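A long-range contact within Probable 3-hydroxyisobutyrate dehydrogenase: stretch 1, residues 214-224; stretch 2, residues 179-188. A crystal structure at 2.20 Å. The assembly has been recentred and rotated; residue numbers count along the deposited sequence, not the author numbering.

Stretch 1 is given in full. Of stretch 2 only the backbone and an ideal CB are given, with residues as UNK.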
# COMPACT_ATOMS: atom_id res chain seq x y z
N GLY A 214 -8.87 19.45 -3.03
CA GLY A 214 -7.99 20.40 -3.70
C GLY A 214 -6.51 20.24 -3.41
O GLY A 214 -6.10 19.98 -2.26
N ASN A 215 -5.68 20.40 -4.44
CA ASN A 215 -4.23 20.27 -4.27
C ASN A 215 -3.46 20.90 -5.42
O ASN A 215 -4.04 21.34 -6.45
CB ASN A 215 -3.85 18.80 -4.07
CG ASN A 215 -4.10 17.98 -5.31
OD1 ASN A 215 -3.39 18.12 -6.28
ND2 ASN A 215 -5.14 17.16 -5.30
N TRP A 216 -2.15 21.00 -5.22
CA TRP A 216 -1.28 21.59 -6.21
C TRP A 216 -1.43 20.97 -7.62
O TRP A 216 -1.48 21.70 -8.61
CB TRP A 216 0.15 21.45 -5.74
CG TRP A 216 1.15 22.20 -6.58
CD1 TRP A 216 1.51 23.52 -6.45
CD2 TRP A 216 1.97 21.66 -7.67
NE1 TRP A 216 2.52 23.81 -7.36
CE2 TRP A 216 2.81 22.70 -8.11
CE3 TRP A 216 2.08 20.40 -8.29
CZ2 TRP A 216 3.75 22.53 -9.16
CZ3 TRP A 216 3.00 20.21 -9.32
CH2 TRP A 216 3.83 21.27 -9.74
N ALA A 217 -1.52 19.64 -7.71
CA ALA A 217 -1.64 19.00 -9.02
C ALA A 217 -2.89 19.51 -9.73
O ALA A 217 -2.85 19.74 -10.93
CB ALA A 217 -1.70 17.50 -8.91
N LEU A 218 -3.99 19.65 -8.98
CA LEU A 218 -5.25 20.07 -9.56
C LEU A 218 -5.22 21.56 -9.92
O LEU A 218 -5.94 21.99 -10.84
CB LEU A 218 -6.40 19.79 -8.59
CG LEU A 218 -6.93 18.34 -8.51
CD1 LEU A 218 -7.84 18.19 -7.28
CD2 LEU A 218 -7.69 17.85 -9.78
N GLU A 219 -4.39 22.35 -9.23
CA GLU A 219 -4.34 23.79 -9.52
C GLU A 219 -3.57 24.07 -10.79
O GLU A 219 -3.88 24.99 -11.52
CB GLU A 219 -3.69 24.56 -8.35
CG GLU A 219 -4.51 24.57 -7.08
CD GLU A 219 -5.69 25.53 -7.17
OE1 GLU A 219 -6.76 25.25 -6.61
OE2 GLU A 219 -5.54 26.59 -7.78
N VAL A 220 -2.53 23.28 -11.06
CA VAL A 220 -1.46 23.74 -11.92
C VAL A 220 -0.88 22.62 -12.77
O VAL A 220 -0.07 22.86 -13.66
CB VAL A 220 -0.44 24.51 -10.98
CG1 VAL A 220 1.01 24.03 -11.03
CG2 VAL A 220 -0.64 26.08 -11.04
N TYR A 221 -1.30 21.38 -12.55
CA TYR A 221 -0.57 20.26 -13.16
C TYR A 221 -1.44 19.00 -13.27
O TYR A 221 -1.06 17.93 -12.78
CB TYR A 221 0.62 19.95 -12.26
CG TYR A 221 1.91 19.60 -12.93
CD1 TYR A 221 2.97 20.50 -12.91
CD2 TYR A 221 2.09 18.35 -13.54
CE1 TYR A 221 4.17 20.21 -13.49
CE2 TYR A 221 3.31 18.03 -14.15
CZ TYR A 221 4.36 18.96 -14.09
OH TYR A 221 5.59 18.67 -14.64
N ASN A 222 -2.58 19.14 -13.93
CA ASN A 222 -3.57 18.06 -13.92
C ASN A 222 -3.08 16.87 -14.75
O ASN A 222 -2.65 17.06 -15.88
CB ASN A 222 -4.93 18.59 -14.40
CG ASN A 222 -6.04 17.55 -14.25
OD1 ASN A 222 -6.00 16.48 -14.92
ND2 ASN A 222 -6.99 17.79 -13.31
N PRO A 223 -3.08 15.63 -14.18
CA PRO A 223 -2.55 14.48 -14.94
C PRO A 223 -3.40 13.90 -16.08
O PRO A 223 -2.92 13.03 -16.80
CB PRO A 223 -2.36 13.42 -13.85
CG PRO A 223 -3.43 13.73 -12.88
CD PRO A 223 -3.47 15.22 -12.81
N TRP A 224 -4.63 14.39 -16.26
CA TRP A 224 -5.57 13.87 -17.29
C TRP A 224 -5.46 14.64 -18.60
O TRP A 224 -5.64 15.86 -18.61
CB TRP A 224 -7.03 13.93 -16.81
CG TRP A 224 -7.92 13.05 -17.66
CD1 TRP A 224 -8.57 13.40 -18.81
CD2 TRP A 224 -8.22 11.67 -17.44
NE1 TRP A 224 -9.29 12.33 -19.29
CE2 TRP A 224 -9.06 11.25 -18.49
CE3 TRP A 224 -7.82 10.73 -16.48
CZ2 TRP A 224 -9.53 9.93 -18.59
CZ3 TRP A 224 -8.29 9.43 -16.59
CH2 TRP A 224 -9.13 9.04 -17.64
N UNK A 179 5.30 14.25 -0.63
CA UNK A 179 3.91 14.64 -0.56
C UNK A 179 3.34 14.94 -1.98
O UNK A 179 2.22 14.54 -2.30
CB UNK A 179 3.77 15.86 0.35
N UNK A 180 4.12 15.61 -2.82
CA UNK A 180 3.72 15.84 -4.22
C UNK A 180 3.41 14.54 -4.96
O UNK A 180 2.44 14.47 -5.73
CB UNK A 180 4.82 16.60 -4.96
N UNK A 181 4.22 13.51 -4.74
CA UNK A 181 4.06 12.27 -5.44
C UNK A 181 2.75 11.65 -5.01
O UNK A 181 1.99 11.15 -5.81
CB UNK A 181 5.24 11.33 -5.18
N UNK A 182 2.50 11.67 -3.70
CA UNK A 182 1.25 11.15 -3.14
C UNK A 182 0.06 11.91 -3.70
O UNK A 182 -0.92 11.28 -4.12
CB UNK A 182 1.26 11.24 -1.61
N UNK A 183 0.12 13.26 -3.73
CA UNK A 183 -1.05 13.96 -4.24
C UNK A 183 -1.27 13.78 -5.73
O UNK A 183 -2.42 13.81 -6.21
CB UNK A 183 -0.93 15.45 -3.93
N UNK A 184 -0.17 13.58 -6.45
CA UNK A 184 -0.24 13.34 -7.89
C UNK A 184 -0.85 11.96 -8.22
O UNK A 184 -1.72 11.82 -9.11
CB UNK A 184 1.16 13.45 -8.50
N UNK A 185 -0.46 10.94 -7.49
CA UNK A 185 -1.08 9.63 -7.74
C UNK A 185 -2.52 9.63 -7.27
O UNK A 185 -3.42 9.14 -7.97
CB UNK A 185 -0.30 8.51 -7.04
N UNK A 186 -2.74 10.21 -6.08
CA UNK A 186 -4.08 10.41 -5.57
C UNK A 186 -4.95 11.07 -6.64
O UNK A 186 -6.04 10.59 -6.94
CB UNK A 186 -4.05 11.26 -4.30
N UNK A 187 -4.46 12.15 -7.25
CA UNK A 187 -5.23 12.88 -8.25
C UNK A 187 -5.51 12.06 -9.53
O UNK A 187 -6.65 11.99 -10.02
CB UNK A 187 -4.48 14.16 -8.62
N UNK A 188 -4.49 11.38 -10.03
CA UNK A 188 -4.62 10.56 -11.22
C UNK A 188 -5.63 9.43 -11.01
O UNK A 188 -6.41 9.08 -11.92
CB UNK A 188 -3.26 9.99 -11.61

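Stretch 2 is helical throughout and crosses the short helix that begins at Trp216 at 67°, with the two axes 9.5 Å apart at their closest. Positions 179, 181 and 182 have ideal CB atoms with nothing of stretch 1 within 5.5 Å, so this contact scarcely limits them beyond a preference for helix formers. They are Leu179, Ala181 and Val182.

Position 180 also has an empty neighbourhood at its CB, which points sideways, but the indole of Trp216 lies within reach of a longer chain. A leucine, methionine or isoleucine could extend to it. The residue is Leu180, whose CD1 comes 3.6 Å from Trp216 CE3.

Position 183 points toward stretch 1, its ideal CB 4.3 Å from Asn215 CG and 5.4 Å from Ala217 CB. The small methyl of Ala217 leaves room for a medium-sized apolar side chain. Leu183 fills it, with CD1 3.6 Å from Ala217 CB; the same CD1 lies 3.3 Å from Asn215 OD1, an oxygen that already caps the helix, accepting from Leu218 N and, weakly, from Ala217 N.

At 184 the CB points sideways, 5.0 Å from Ala217 CB, and beyond it Ala217, Tyr221 and Pro223 offer a largely apolar surface. A long, flexible side chain suits this best, though leucine could reach part of it. Here sits Met184, modelled as selenomethionine. Its CE lies 3.9 Å from Ala217 CB and 3.5 Å from Tyr221 CD2, while SE is 3.8 Å from Pro223 CB.

Position 185 points away from stretch 1 and could accept many residues; it is Ile185. At 186 an added CB would meet no nearby atom of stretch 1, but it would be only 3.1 Å from Val182 O, within its own helix. That crowding favours glycine, and Gly186 is found.

Position 187 faces Asn215 ND2, Ala217 CB and Pro223 CG, all within 4.5 Å of its ideal CB. A donor beside apolar carbons calls for a compact side chain with an acceptor; serine or threonine would serve, and threonine adds a methyl. Thr187 OG1 accepts a hydrogen bond from Asn215 ND2 at 3.0 Å and itself donates to the backbone O of Leu183 at 2.6 Å. Its CG2 packs 3.6 Å from Leu218 CD2 and 3.8 Å from Pro223 CD.

Position 188 points sideways, with its ideal CB already 4.0 Å from Pro223 CG, so a small apolar residue fits comfortably. Ala188 provides it: its CA lies 3.8 Å from Pro223 CG, and its CB packs 4.0 Å from Pro223 CG.

Stretch 2, residues 179-188: LLAVLMIGTA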
# COMPACT_ATOMS: atom_id res chain seq x y z
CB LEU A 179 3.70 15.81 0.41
CG LEU A 179 2.25 16.32 0.53
CD1 LEU A 179 1.23 15.19 0.89
CD2 LEU A 179 2.17 17.39 1.60
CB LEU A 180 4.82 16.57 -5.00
CG LEU A 180 4.68 16.70 -6.53
CD1 LEU A 180 3.36 17.27 -6.97
CD2 LEU A 180 5.91 17.45 -7.21
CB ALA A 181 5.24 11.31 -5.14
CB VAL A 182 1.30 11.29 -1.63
CG1 VAL A 182 -0.08 11.12 -0.98
CG2 VAL A 182 2.39 10.33 -1.07
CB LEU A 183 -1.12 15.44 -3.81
CG LEU A 183 -0.02 16.35 -4.22
CD1 LEU A 183 -0.36 16.87 -5.64
CD2 LEU A 183 0.09 17.50 -3.17
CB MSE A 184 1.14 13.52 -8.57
CG MSE A 184 1.11 13.21 -10.07
SE MSE A 184 -0.00 14.49 -11.09
CE MSE A 184 1.14 16.03 -11.13
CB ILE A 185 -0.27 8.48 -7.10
CG1 ILE A 185 1.17 8.56 -7.62
CG2 ILE A 185 -0.90 7.11 -7.46
CD1 ILE A 185 2.07 7.43 -7.10
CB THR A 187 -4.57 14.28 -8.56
OG1 THR A 187 -4.43 15.05 -7.33
CG2 THR A 187 -5.46 15.07 -9.56
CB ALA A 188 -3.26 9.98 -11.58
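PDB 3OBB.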